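Local atomic coordinates of probable endonuclease 4 (Thermotoga maritima, PDB entry 4HNO), a protein that probably cleaves the phosphodiester backbone of DNA at apurinic or apyrimidinic sites during base excision repair, using a cluster of bound metal ions. Residues Asp181-Asp187 against Gly227-His233; Ile217-Asp221 against Phe246-Phe250; Phe17-Pro21 against Lys54-Met59. One frame throughout, in Å; residues are numbered along the deposited sequence.

Contact 1: residues Asp181-Asp187 against Gly227-His233; sequences DTCHGFD and GAAKDRH. With MN (manganese (II) ion), chain C; MN (manganese (II) ion), chain E.
Asp187, late in helix 182-187, buries more surface than any other residue in this contact and holds the irregular loop 227-233 with both its main and side chains. The two segments are nearest at Asp187 and Gly227, whose CA atoms are 4.4 Å apart. Gly227 has a positive phi (83°) and donates from N to Phe186 O (2.9 Å), while Ala229 N donates to Asp187 O (3.1 Å). With chi1 at -90°, the carboxylate of Asp187 accepts from Lys230 N at OD1 (3.2 Å) and from Asp231 N at OD2 (2.7 Å). A water donates to Asp187 OD1 (2.9 Å) and accepts from Arg232 N (2.9 Å). The same loop segment supplies two of the three protein ligands of a metal site on the TIM-barrel framework of endonuclease IV: a manganese ion is bound by His184 NE2 (2.1 Å), Asp231 OD2 (2.0 Å) and His233 NE2 (2.1 Å). His233, where strand 233-234 begins, reaches the ion with chi1 m, its ND1 held by Glu263 O; His184 ND1 bonds to Asn148 O. Cys183, chi1 t, points toward the loop, with SG 3.8 Å from Arg232 O and 3.9 Å from His233 CD2. Asp181 N-caps the helix through OD2, accepting from His184 N (3.0 Å), and binds the second manganese through OD1 at 2.0 Å.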
ATOM      1  N   ASP A 181       0.636  -4.720   4.523  1.00  7.37           N
ATOM      2  CA  ASP A 181       0.614  -3.734   5.591  1.00  7.77           C
ATOM      3  C   ASP A 181       0.813  -4.470   6.925  1.00  7.81           C
ATOM      4  O   ASP A 181       0.030  -5.354   7.291  1.00  8.05           O
ATOM      5  CB  ASP A 181      -0.708  -2.963   5.558  1.00  7.70           C
ATOM      6  CG  ASP A 181      -0.787  -1.849   6.579  1.00  7.54           C
ATOM      7  OD1 ASP A 181      -1.108  -0.693   6.194  1.00  8.03           O
ATOM      8  OD2 ASP A 181      -0.520  -2.112   7.776  1.00  8.36           O
ATOM      9  N   THR A 182       1.894  -4.130   7.611  1.00  7.86           N
ATOM     10  CA  THR A 182       2.253  -4.843   8.829  1.00  7.95           C
ATOM     11  C   THR A 182       1.245  -4.653   9.959  1.00  8.19           C
ATOM     12  O   THR A 182       1.094  -5.557  10.780  1.00  8.69           O
ATOM     13  CB  THR A 182       3.661  -4.448   9.301  1.00  8.43           C
ATOM     14  OG1 THR A 182       3.749  -3.058   9.557  1.00  8.81           O
ATOM     15  CG2 THR A 182       4.713  -4.809   8.283  1.00  9.35           C
ATOM     16  N   CYS A 183       0.615  -3.491  10.054  1.00  8.06           N
ATOM     17  CA  CYS A 183      -0.384  -3.273  11.106  1.00  8.02           C
ATOM     18  C   CYS A 183      -1.646  -4.053  10.795  1.00  7.73           C
ATOM     19  O   CYS A 183      -2.183  -4.773  11.643  1.00  8.31           O
ATOM     20  CB  CYS A 183      -0.671  -1.788  11.291  1.00  8.37           C
ATOM     21  SG  CYS A 183      -1.883  -1.445  12.587  1.00  9.23           S
ATOM     22  N   HIS A 184      -2.140  -3.921   9.564  1.00  7.85           N
ATOM     23  CA  HIS A 184      -3.319  -4.675   9.185  1.00  7.64           C
ATOM     24  C   HIS A 184      -3.086  -6.174   9.375  1.00  7.77           C
ATOM     25  O   HIS A 184      -3.962  -6.908   9.849  1.00  8.33           O
ATOM     26  CB  HIS A 184      -3.719  -4.393   7.753  1.00  7.98           C
ATOM     27  CG  HIS A 184      -4.046  -2.951   7.500  1.00  7.86           C
ATOM     28  ND1 HIS A 184      -4.155  -2.431   6.231  1.00  8.23           N
ATOM     29  CD2 HIS A 184      -4.249  -1.902   8.334  1.00  8.80           C
ATOM     30  CE1 HIS A 184      -4.432  -1.136   6.302  1.00  8.26           C
ATOM     31  NE2 HIS A 184      -4.485  -0.781   7.568  1.00  8.86           N
ATOM     32  N   GLY A 185      -1.891  -6.628   8.997  1.00  7.82           N
ATOM     33  CA  GLY A 185      -1.566  -8.027   9.141  1.00  8.33           C
ATOM     34  C   GLY A 185      -1.500  -8.449  10.605  1.00  8.02           C
ATOM     35  O   GLY A 185      -2.011  -9.503  10.988  1.00  8.42           O
ATOM     36  N   PHE A 186      -0.845  -7.640  11.428  1.00  8.44           N
ATOM     37  CA  PHE A 186      -0.734  -7.945  12.860  1.00  8.47           C
ATOM     38  C   PHE A 186      -2.122  -8.023  13.503  1.00  8.15           C
ATOM     39  O   PHE A 186      -2.414  -8.931  14.292  1.00  8.37           O
ATOM     40  CB  PHE A 186       0.123  -6.882  13.532  1.00  9.00           C
ATOM     41  CG  PHE A 186       0.697  -7.275  14.863  1.00  8.62           C
ATOM     42  CD1 PHE A 186       1.620  -8.303  14.976  1.00 10.14           C
ATOM     43  CD2 PHE A 186       0.344  -6.583  16.007  1.00 10.24           C
ATOM     44  CE1 PHE A 186       2.196  -8.599  16.186  1.00 12.30           C
ATOM     45  CE2 PHE A 186       0.929  -6.894  17.215  1.00 12.78           C
ATOM     46  CZ  PHE A 186       1.843  -7.904  17.292  1.00 13.46           C
ATOM     47  N   ASP A 187      -2.992  -7.091  13.124  1.00  8.22           N
ATOM     48  CA  ASP A 187      -4.384  -7.107  13.556  1.00  8.32           C
ATOM     49  C   ASP A 187      -5.072  -8.416  13.246  1.00  8.23           C
ATOM     50  O   ASP A 187      -5.986  -8.821  13.968  1.00  8.93           O
ATOM     51  CB  ASP A 187      -5.188  -6.046  12.779  1.00  8.66           C
ATOM     52  CG  ASP A 187      -5.249  -4.675  13.397  1.00  9.10           C
ATOM     53  OD1 ASP A 187      -5.051  -4.495  14.616  1.00  9.87           O
ATOM     54  OD2 ASP A 187      -5.590  -3.752  12.607  1.00 10.81           O
ATOM     55  N   GLY A 227      -3.808  -9.719  16.654  1.00  8.76           N
ATOM     56  CA  GLY A 227      -5.157 -10.221  16.518  1.00  9.14           C
ATOM     57  C   GLY A 227      -6.266  -9.250  16.872  1.00  9.27           C
ATOM     58  O   GLY A 227      -7.429  -9.614  16.815  1.00  9.81           O
ATOM     59  N   ALA A 228      -5.932  -8.003  17.203  1.00  9.37           N
ATOM     60  CA  ALA A 228      -6.921  -7.081  17.748  1.00  9.53           C
ATOM     61  C   ALA A 228      -7.952  -6.586  16.730  1.00  9.73           C
ATOM     62  O   ALA A 228      -8.992  -6.078  17.140  1.00 10.53           O
ATOM     63  CB  ALA A 228      -6.238  -5.891  18.335  1.00 11.18           C
ATOM     64  N   ALA A 229      -7.647  -6.635  15.433  1.00  9.66           N
ATOM     65  CA  ALA A 229      -8.596  -6.182  14.401  1.00  9.39           C
ATOM     66  C   ALA A 229      -9.038  -4.724  14.580  1.00  9.93           C
ATOM     67  O   ALA A 229     -10.184  -4.405  14.318  1.00 12.26           O
ATOM     68  CB  ALA A 229      -9.792  -7.129  14.316  1.00 10.55           C
ATOM     69  N   LYS A 230      -8.121  -3.839  14.959  1.00  9.87           N
ATOM     70  CA  LYS A 230      -8.472  -2.452  15.291  1.00 10.61           C
ATOM     71  C   LYS A 230      -8.099  -1.408  14.241  1.00 10.09           C
ATOM     72  O   LYS A 230      -8.699  -0.335  14.207  1.00 11.34           O
ATOM     73  CB  LYS A 230      -7.816  -2.040  16.610  1.00 11.69           C
ATOM     74  CG  LYS A 230      -8.410  -2.732  17.825  1.00 13.36           C
ATOM     75  CD  LYS A 230      -9.821  -2.259  18.135  1.00 20.81           C
ATOM     76  CE  LYS A 230     -10.402  -2.984  19.340  1.00 32.09           C
ATOM     77  NZ  LYS A 230     -11.696  -2.383  19.746  1.00 40.20           N
ATOM     78  N   ASP A 231      -7.093  -1.685  13.421  1.00  9.66           N
ATOM     79  CA  ASP A 231      -6.582  -0.737  12.419  1.00  9.51           C
ATOM     80  C   ASP A 231      -6.307   0.648  12.991  1.00  9.47           C
ATOM     81  O   ASP A 231      -6.836   1.651  12.552  1.00 10.53           O
ATOM     82  CB  ASP A 231      -7.491  -0.640  11.219  1.00 10.28           C
ATOM     83  CG  ASP A 231      -6.801  -0.009  10.020  1.00 10.34           C
ATOM     84  OD1 ASP A 231      -7.441   0.140   8.972  1.00 12.01           O
ATOM     85  OD2 ASP A 231      -5.584   0.298  10.102  1.00 10.51           O
ATOM     86  N   ARG A 232      -5.401   0.673  13.956  1.00 20.63           N
ATOM     87  CA  ARG A 232      -4.853   1.914  14.480  1.00 28.30           C
ATOM     88  C   ARG A 232      -3.329   1.829  14.431  1.00 18.19           C
ATOM     89  O   ARG A 232      -2.679   1.118  15.228  1.00 11.13           O
ATOM     90  CB  ARG A 232      -5.359   2.190  15.904  1.00 35.71           C
ATOM     91  CG  ARG A 232      -6.863   2.467  15.985  1.00 38.23           C
ATOM     92  CD  ARG A 232      -7.252   3.717  15.202  1.00 39.10           C
ATOM     93  NE  ARG A 232      -8.661   4.076  15.374  1.00 39.58           N
ATOM     94  CZ  ARG A 232      -9.654   3.637  14.603  1.00 39.71           C
ATOM     95  NH1 ARG A 232      -9.408   2.807  13.593  1.00 39.25           N
ATOM     96  NH2 ARG A 232     -10.900   4.028  14.842  1.00 39.57           N
ATOM     97  N   HIS A 233      -2.763   2.549  13.460  1.00  9.25           N
ATOM     98  CA  HIS A 233      -1.341   2.507  13.242  1.00  9.59           C
ATOM     99  C   HIS A 233      -0.607   3.236  14.366  1.00  9.75           C
ATOM    100  O   HIS A 233      -1.128   4.166  14.984  1.00 10.77           O
ATOM    101  CB  HIS A 233      -0.966   3.193  11.924  1.00  9.76           C
ATOM    102  CG  HIS A 233      -1.673   2.677  10.707  1.00  9.49           C
ATOM    103  ND1 HIS A 233      -1.375   3.171   9.458  1.00 10.18           N
ATOM    104  CD2 HIS A 233      -2.682   1.792  10.519  1.00  9.75           C
ATOM    105  CE1 HIS A 233      -2.167   2.592   8.559  1.00 10.21           C
ATOM    106  NE2 HIS A 233      -2.979   1.757   9.180  1.00  9.83           N
TER
HETATM  107 MN    MN C 302      -4.844   1.088   8.382  0.60  9.03          MN
HETATM  108 MN    MN E 304      -1.623   0.478   4.592  0.75 11.03          MN
HETATM  109  O   HOH W   1      -4.331  -1.750  15.129  0.97 10.16           O
HETATM  110  O   HOH W   2      -3.061   1.710   4.126  0.88  8.73           O

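Contact 2: residues Ile217-Asp221 against Phe246-Phe250; sequences IHLND and FAVFF. With MN (manganese (II) ion), chain E.
A single methyl group, Leu219 CD1, meets three phenylalanine rings at once: Phe246 CE2 at 3.7 Å, Phe249 CE2 at 3.9 Å and Phe250 CE1 at 3.9 Å. This is the strand-to-helix layer of a TIM barrel, in which helix 242-250 covers the outer face of strand 214-222 before the chain returns to the neighbouring parallel strand 260-262. The axes of segments 217-219 and 246-250 run nearly antiparallel, at 158°, and approach no closer than 12.7 Å, a gap spanned by the long side chains. Leu219 adopts chi1 t and chi2 p, and its CD1 lies at the edges of the Phe249 and Phe250 rings. On the helix, Phe246 (chi1 m) and Phe249 (chi1 t) point toward the strand, whereas Phe250 (chi1 m) starts sideways and brings its ring in. Ile217, chi1 m and chi2 t, adds CD1 at 4.1 Å from Phe249 CZ. The helix 268-284 packs on the same cluster through Val278, which touches Leu219 and Phe250.

Farther along the segment, at Asn220 and Asp221, polar atoms rim the Phe246 ring: Asn220 O is 3.6 Å from CZ of Phe246, near the ring plane, and Asp221 OD2 is 3.6 Å from Phe246 CE1. The Asp221 carboxylate itself accepts from the backbone N atoms of Gly237, Ile241 and Gly242. Strand alternation sends His218 away from the helix, and its ND1 binds a manganese ion at 2.2 Å.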
ATOM      1  N   ILE A 217       5.651  -2.801   1.068  1.00  8.67           N
ATOM      2  CA  ILE A 217       5.264  -3.050   2.453  1.00  8.52           C
ATOM      3  C   ILE A 217       4.868  -1.714   3.049  1.00  8.88           C
ATOM      4  O   ILE A 217       5.596  -0.728   2.929  1.00 10.13           O
ATOM      5  CB  ILE A 217       6.421  -3.692   3.227  1.00  9.44           C
ATOM      6  CG1 ILE A 217       6.633  -5.120   2.725  1.00 10.89           C
ATOM      7  CG2 ILE A 217       6.155  -3.667   4.742  1.00 10.60           C
ATOM      8  CD1 ILE A 217       7.957  -5.721   3.127  1.00 11.46           C
ATOM      9  N   HIS A 218       3.690  -1.684   3.682  1.00  8.10           N
ATOM     10  CA  HIS A 218       3.317  -0.557   4.510  1.00  8.31           C
ATOM     11  C   HIS A 218       3.825  -0.868   5.912  1.00  8.30           C
ATOM     12  O   HIS A 218       3.375  -1.827   6.556  1.00  8.75           O
ATOM     13  CB  HIS A 218       1.820  -0.319   4.529  1.00  8.18           C
ATOM     14  CG  HIS A 218       1.283   0.231   3.257  1.00  7.97           C
ATOM     15  ND1 HIS A 218      -0.069   0.265   3.000  1.00  8.28           N
ATOM     16  CD2 HIS A 218       1.914   0.818   2.213  1.00  8.51           C
ATOM     17  CE1 HIS A 218      -0.230   0.856   1.833  1.00  8.58           C
ATOM     18  NE2 HIS A 218       0.952   1.199   1.332  1.00  8.24           N
ATOM     19  N   LEU A 219       4.803  -0.088   6.339  1.00  8.85           N
ATOM     20  CA  LEU A 219       5.539  -0.329   7.565  1.00  9.25           C
ATOM     21  C   LEU A 219       4.903   0.508   8.664  1.00  9.26           C
ATOM     22  O   LEU A 219       5.160   1.698   8.812  1.00 10.58           O
ATOM     23  CB  LEU A 219       7.014   0.028   7.362  1.00  9.82           C
ATOM     24  CG  LEU A 219       7.905  -0.597   8.426  1.00 11.17           C
ATOM     25  CD1 LEU A 219       8.115  -2.092   8.149  1.00 12.35           C
ATOM     26  CD2 LEU A 219       9.231   0.139   8.531  1.00 13.06           C
ATOM     27  N   ASN A 220       4.041  -0.158   9.428  1.00  8.76           N
ATOM     28  CA  ASN A 220       3.245   0.465  10.476  1.00  8.95           C
ATOM     29  C   ASN A 220       3.330  -0.378  11.748  1.00  8.62           C
ATOM     30  O   ASN A 220       3.092  -1.583  11.703  1.00  9.04           O
ATOM     31  CB  ASN A 220       1.769   0.496  10.059  1.00  8.52           C
ATOM     32  CG  ASN A 220       1.527   1.384   8.850  1.00  9.06           C
ATOM     33  OD1 ASN A 220       2.037   2.506   8.797  1.00 10.50           O
ATOM     34  ND2 ASN A 220       0.744   0.881   7.906  1.00  8.89           N
ATOM     35  N   ASP A 221       3.667   0.241  12.875  1.00  9.13           N
ATOM     36  CA  ASP A 221       3.464  -0.461  14.136  1.00  9.06           C
ATOM     37  C   ASP A 221       1.946  -0.437  14.408  1.00  8.74           C
ATOM     38  O   ASP A 221       1.160   0.143  13.643  1.00  8.95           O
ATOM     39  CB  ASP A 221       4.324   0.190  15.239  1.00  9.42           C
ATOM     40  CG  ASP A 221       4.770  -0.782  16.331  1.00 10.28           C
ATOM     41  OD1 ASP A 221       3.997  -1.699  16.660  1.00 10.33           O
ATOM     42  OD2 ASP A 221       5.896  -0.578  16.875  1.00 11.02           O
ATOM     43  N   PHE A 246      10.098  -5.546  14.922  1.00 11.15           N
ATOM     44  CA  PHE A 246      10.591  -5.060  13.657  1.00 11.64           C
ATOM     45  C   PHE A 246      12.004  -5.568  13.375  1.00 11.77           C
ATOM     46  O   PHE A 246      12.327  -5.852  12.226  1.00 12.30           O
ATOM     47  CB  PHE A 246      10.494  -3.535  13.547  1.00 11.64           C
ATOM     48  CG  PHE A 246       9.124  -3.058  13.174  1.00 11.29           C
ATOM     49  CD1 PHE A 246       8.377  -2.291  14.036  1.00 11.93           C
ATOM     50  CD2 PHE A 246       8.560  -3.417  11.964  1.00 11.33           C
ATOM     51  CE1 PHE A 246       7.098  -1.874  13.707  1.00 12.55           C
ATOM     52  CE2 PHE A 246       7.277  -3.011  11.634  1.00 11.99           C
ATOM     53  CZ  PHE A 246       6.552  -2.242  12.509  1.00 12.04           C
ATOM     54  N   ALA A 247      12.836  -5.734  14.399  1.00 12.62           N
ATOM     55  CA  ALA A 247      14.164  -6.283  14.156  1.00 12.94           C
ATOM     56  C   ALA A 247      14.074  -7.672  13.534  1.00 13.09           C
ATOM     57  O   ALA A 247      14.843  -7.997  12.655  1.00 14.48           O
ATOM     58  CB  ALA A 247      14.956  -6.319  15.450  1.00 14.95           C
ATOM     59  N   VAL A 248      13.146  -8.502  14.002  1.00 12.86           N
ATOM     60  CA  VAL A 248      12.941  -9.813  13.404  1.00 12.99           C
ATOM     61  C   VAL A 248      12.511  -9.677  11.936  1.00 12.60           C
ATOM     62  O   VAL A 248      13.089 -10.279  11.038  1.00 13.74           O
ATOM     63  CB  VAL A 248      11.901 -10.616  14.209  1.00 13.81           C
ATOM     64  CG1 VAL A 248      11.524 -11.891  13.484  1.00 15.01           C
ATOM     65  CG2 VAL A 248      12.440 -10.926  15.607  1.00 16.05           C
ATOM     66  N   PHE A 249      11.511  -8.850  11.688  1.00 12.09           N
ATOM     67  CA  PHE A 249      10.992  -8.659  10.329  1.00 11.75           C
ATOM     68  C   PHE A 249      12.082  -8.158   9.382  1.00 11.91           C
ATOM     69  O   PHE A 249      12.221  -8.672   8.279  1.00 12.26           O
ATOM     70  CB  PHE A 249       9.858  -7.653  10.436  1.00 10.94           C
ATOM     71  CG  PHE A 249       9.071  -7.429   9.170  1.00 10.53           C
ATOM     72  CD1 PHE A 249       8.330  -8.445   8.589  1.00 11.70           C
ATOM     73  CD2 PHE A 249       8.963  -6.153   8.640  1.00 10.76           C
ATOM     74  CE1 PHE A 249       7.532  -8.207   7.482  1.00 11.57           C
ATOM     75  CE2 PHE A 249       8.161  -5.919   7.537  1.00 11.78           C
ATOM     76  CZ  PHE A 249       7.446  -6.949   6.971  1.00 10.99           C
ATOM     77  N   PHE A 250      12.863  -7.183   9.829  1.00 11.77           N
ATOM     78  CA  PHE A 250      13.881  -6.565   8.998  1.00 12.79           C
ATOM     79  C   PHE A 250      15.015  -7.517   8.663  1.00 13.71           C
ATOM     80  O   PHE A 250      15.774  -7.271   7.725  1.00 15.50           O
ATOM     81  CB  PHE A 250      14.518  -5.371   9.706  1.00 13.30           C
ATOM     82  CG  PHE A 250      13.597  -4.201   9.971  1.00 12.77           C
ATOM     83  CD1 PHE A 250      12.413  -4.012   9.287  1.00 13.47           C
ATOM     84  CD2 PHE A 250      13.972  -3.269  10.925  1.00 13.52           C
ATOM     85  CE1 PHE A 250      11.632  -2.903   9.561  1.00 13.10           C
ATOM     86  CE2 PHE A 250      13.193  -2.177  11.198  1.00 14.30           C
ATOM     87  CZ  PHE A 250      12.022  -1.988  10.519  1.00 14.03           C
TER
HETATM   88 MN    MN E 304      -1.623   0.478   4.592  0.75 11.03          MN
HETATM   89  O   HOH W   2      -3.061   1.710   4.126  0.88  8.73           O

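Contact 3: residues Phe17-Pro21 against Lys54-Met59; sequences FDRVP and KFKREM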
ATOM      1  N   PHE A  17       2.380  17.830  -6.540  1.00 12.09           N
ATOM      2  CA  PHE A  17       3.056  16.564  -6.687  1.00 10.71           C
ATOM      3  C   PHE A  17       4.566  16.768  -6.788  1.00 10.85           C
ATOM      4  O   PHE A  17       5.345  15.958  -6.302  1.00 11.57           O
ATOM      5  CB  PHE A  17       2.584  15.819  -7.942  1.00 11.45           C
ATOM      6  CG  PHE A  17       1.165  15.331  -7.881  1.00 10.74           C
ATOM      7  CD1 PHE A  17       0.207  15.854  -8.701  1.00 12.17           C
ATOM      8  CD2 PHE A  17       0.796  14.330  -7.008  1.00 11.60           C
ATOM      9  CE1 PHE A  17      -1.093  15.403  -8.667  1.00 12.73           C
ATOM     10  CE2 PHE A  17      -0.527  13.871  -6.966  1.00 12.53           C
ATOM     11  CZ  PHE A  17      -1.461  14.411  -7.810  1.00 11.75           C
ATOM     12  N   ASP A  18       4.980  17.843  -7.455  1.00 11.62           N
ATOM     13  CA  ASP A  18       6.386  18.065  -7.725  1.00 12.17           C
ATOM     14  C   ASP A  18       7.222  18.324  -6.475  1.00 11.64           C
ATOM     15  O   ASP A  18       8.436  18.216  -6.569  1.00 12.66           O
ATOM     16  CB  ASP A  18       6.570  19.206  -8.706  1.00 14.74           C
ATOM     17  CG  ASP A  18       5.972  20.466  -8.199  1.00 20.04           C
ATOM     18  OD1 ASP A  18       4.759  20.639  -8.401  1.00 27.39           O
ATOM     19  OD2 ASP A  18       6.684  21.239  -7.545  1.00 24.93           O
ATOM     20  N   ARG A  19       6.605  18.604  -5.326  1.00 11.88           N
ATOM     21  CA  ARG A  19       7.344  18.771  -4.083  0.54 12.45           C
ATOM     22  C   ARG A  19       7.747  17.438  -3.456  1.00 12.02           C
ATOM     23  O   ARG A  19       8.631  17.390  -2.600  1.00 13.06           O
ATOM     24  CB  ARG A  19       6.516  19.604  -3.102  0.54 15.83           C
ATOM     25  CG  ARG A  19       6.122  20.984  -3.630  0.54 24.26           C
ATOM     26  CD  ARG A  19       7.323  21.911  -3.739  0.54 40.28           C
ATOM     27  NE  ARG A  19       6.945  23.251  -4.185  0.54 51.87           N
ATOM     28  CZ  ARG A  19       6.527  24.221  -3.378  0.54 59.96           C
ATOM     29  NH1 ARG A  19       6.426  24.009  -2.072  0.54 69.94           N
ATOM     30  NH2 ARG A  19       6.206  25.406  -3.877  0.54 65.75           N
ATOM     31  N   VAL A  20       7.086  16.359  -3.870  1.00 11.07           N
ATOM     32  CA  VAL A  20       7.227  15.078  -3.209  1.00 11.22           C
ATOM     33  C   VAL A  20       8.642  14.494  -3.290  1.00 11.57           C
ATOM     34  O   VAL A  20       9.143  14.007  -2.286  1.00 11.65           O
ATOM     35  CB  VAL A  20       6.122  14.100  -3.665  1.00 11.42           C
ATOM     36  CG1 VAL A  20       6.373  12.709  -3.084  1.00 12.98           C
ATOM     37  CG2 VAL A  20       4.759  14.627  -3.233  1.00 12.79           C
ATOM     38  N   PRO A  21       9.323  14.574  -4.447  1.00 10.88           N
ATOM     39  CA  PRO A  21      10.678  14.012  -4.471  1.00 11.43           C
ATOM     40  C   PRO A  21      11.636  14.698  -3.488  1.00 11.80           C
ATOM     41  O   PRO A  21      12.350  14.019  -2.753  1.00 12.59           O
ATOM     42  CB  PRO A  21      11.088  14.171  -5.943  1.00 11.82           C
ATOM     43  CG  PRO A  21       9.759  14.075  -6.672  1.00 11.50           C
ATOM     44  CD  PRO A  21       8.831  14.869  -5.801  1.00 11.29           C
ATOM     45  N   LYS A  54       6.580  18.838 -14.242  1.00 10.00           N
ATOM     46  CA  LYS A  54       7.410  19.276 -13.127  1.00 10.40           C
ATOM     47  C   LYS A  54       7.677  18.105 -12.170  1.00  9.53           C
ATOM     48  O   LYS A  54       8.763  17.969 -11.633  1.00 10.39           O
ATOM     49  CB  LYS A  54       6.766  20.454 -12.402  0.70 11.24           C
ATOM     50  CG  LYS A  54       7.725  21.139 -11.471  0.70 18.20           C
ATOM     51  CD  LYS A  54       7.213  22.492 -11.016  0.70 34.64           C
ATOM     52  CE  LYS A  54       8.175  23.139 -10.029  0.70 46.99           C
ATOM     53  NZ  LYS A  54       7.661  24.438  -9.517  0.70 56.25           N
ATOM     54  N   PHE A  55       6.650  17.294 -11.933  1.00  9.35           N
ATOM     55  CA  PHE A  55       6.824  16.103 -11.108  1.00  9.11           C
ATOM     56  C   PHE A  55       7.895  15.182 -11.686  1.00  8.94           C
ATOM     57  O   PHE A  55       8.797  14.744 -10.975  1.00  9.50           O
ATOM     58  CB  PHE A  55       5.485  15.380 -10.962  1.00  9.65           C
ATOM     59  CG  PHE A  55       5.595  14.043 -10.286  1.00  9.65           C
ATOM     60  CD1 PHE A  55       5.870  13.953  -8.934  1.00 10.54           C
ATOM     61  CD2 PHE A  55       5.439  12.884 -11.002  1.00  9.35           C
ATOM     62  CE1 PHE A  55       5.973  12.727  -8.315  1.00 11.44           C
ATOM     63  CE2 PHE A  55       5.546  11.658 -10.391  1.00 10.40           C
ATOM     64  CZ  PHE A  55       5.814  11.579  -9.061  1.00 11.10           C
ATOM     65  N   LYS A  56       7.801  14.903 -12.981  1.00  9.21           N
ATOM     66  CA  LYS A  56       8.787  14.043 -13.612  1.00  8.96           C
ATOM     67  C   LYS A  56      10.184  14.666 -13.547  1.00  9.14           C
ATOM     68  O   LYS A  56      11.177  13.957 -13.363  1.00  9.67           O
ATOM     69  CB  LYS A  56       8.416  13.757 -15.058  1.00  9.28           C
ATOM     70  CG  LYS A  56       7.183  12.880 -15.173  1.00 10.01           C
ATOM     71  CD  LYS A  56       6.692  12.803 -16.587  1.00 11.10           C
ATOM     72  CE  LYS A  56       5.468  11.906 -16.675  1.00 11.83           C
ATOM     73  NZ  LYS A  56       4.962  11.901 -18.040  1.00 15.21           N
ATOM     74  N   ARG A  57      10.272  15.978 -13.704  1.00  9.38           N
ATOM     75  CA  ARG A  57      11.554  16.664 -13.650  1.00  9.48           C
ATOM     76  C   ARG A  57      12.192  16.485 -12.273  1.00  9.32           C
ATOM     77  O   ARG A  57      13.375  16.202 -12.156  1.00 10.31           O
ATOM     78  CB  ARG A  57      11.356  18.133 -13.980  0.62  9.72           C
ATOM     79  CG  ARG A  57      12.655  18.857 -14.174  0.62 11.70           C
ATOM     80  CD  ARG A  57      12.473  20.220 -14.699  0.62 14.11           C
ATOM     81  NE  ARG A  57      11.776  21.127 -13.796  0.62 19.63           N
ATOM     82  CZ  ARG A  57      10.642  21.766 -14.081  0.62 28.75           C
ATOM     83  NH1 ARG A  57       9.996  21.544 -15.222  0.62 41.14           N
ATOM     84  NH2 ARG A  57      10.120  22.606 -13.199  0.62 34.86           N
ATOM     85  N   GLU A  58      11.392  16.663 -11.232  1.00  9.89           N
ATOM     86  CA  GLU A  58      11.875  16.519  -9.870  1.00  9.95           C
ATOM     87  C   GLU A  58      12.242  15.078  -9.531  1.00  9.90           C
ATOM     88  O   GLU A  58      13.185  14.830  -8.800  1.00 10.85           O
ATOM     89  CB  GLU A  58      10.856  17.099  -8.910  1.00 10.38           C
ATOM     90  CG  GLU A  58      10.776  18.612  -8.967  1.00 11.70           C
ATOM     91  CD  GLU A  58      11.992  19.298  -8.362  1.00 13.48           C
ATOM     92  OE1 GLU A  58      12.484  18.842  -7.313  1.00 14.46           O
ATOM     93  OE2 GLU A  58      12.462  20.292  -8.937  1.00 19.72           O
ATOM     94  N   MET A  59      11.477  14.118 -10.061  1.00  9.80           N
ATOM     95  CA  MET A  59      11.831  12.718  -9.913  1.00 10.11           C
ATOM     96  C   MET A  59      13.216  12.457 -10.485  1.00 10.32           C
ATOM     97  O   MET A  59      14.029  11.732  -9.898  1.00 11.13           O
ATOM     98  CB  MET A  59      10.805  11.824 -10.606  1.00 10.36           C
ATOM     99  CG  MET A  59       9.485  11.734  -9.881  1.00 10.15           C
ATOM    100  SD  MET A  59       9.552  10.714  -8.392  1.00 10.63           S
ATOM    101  CE  MET A  59       9.627   9.082  -9.112  1.00 11.93           C
TER
HETATM  102  O   HOH W   3      10.801  17.917  -5.414  0.90 12.85           O
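Phe55 and Pro21 form the apolar side of this contact, and Asp18, Lys54 and Glu58 its polar side. The Phe55 side chain (chi1 t) sets its ring beside the helical turn that begins at Phe17: CD1 is 3.4 Å from Phe17 O, which lies near the ring plane, and 3.9 Å from Phe17 CB. Phe17, chi1 m, starts toward helix 49-61 but carries its ring away, to Ile34 and Leu104. Pro21 has a C-gamma exo pucker; its CG is 4.3 Å from Phe55 CE1 and 3.8 Å from SD of Met59, a side chain folded back by three successive m torsions.

Asp18 takes the p rotamer, which brings OD2 within 3.5 Å of Lys54 CE. In the conformers given, Lys54 is extended, with all four chi angles near t, and its NZ makes a long salt bridge to Asp18 OD2 (3.9 Å); Arg19 NE makes an equally long one to the same Asp18 OD2. A bound sulfate is a further partner of Lys54 NZ. Glu58 has chi1 m, which places CG 3.4 Å from Asp18 O; chi2, also m, turns the carboxylate, and a water bridges the pair, donating to Asp18 O (2.6 Å) and Glu58 OE1 (2.7 Å).

Val20 and Met59 both touch Phe32 of strand 31-34. The contact joins the N-terminal part of helix 20-26 to helix 49-61, successive helices of the outer layer of the TIM barrel.

How the contacts relate
From the N terminus, contact 3 comes first: it closes a loop of 32 residues that contains strand 31-34 and joins two outer helices early in the barrel. It is complete long before the others begin, and its centre lies about 32 Å from that of contact 1 and about 28 Å from that of contact 2. Those two cross, their segments following in the order 181-187, 217-221, 227-233, 246-250. Contact 1 brings the loop after strand 214-222 back to helix 182-187; contact 2 ties that strand to helix 242-250. They touch where Thr182 OG1 meets Asn220 O at 2.7 Å, and share the manganese bound by Asp181 and His218.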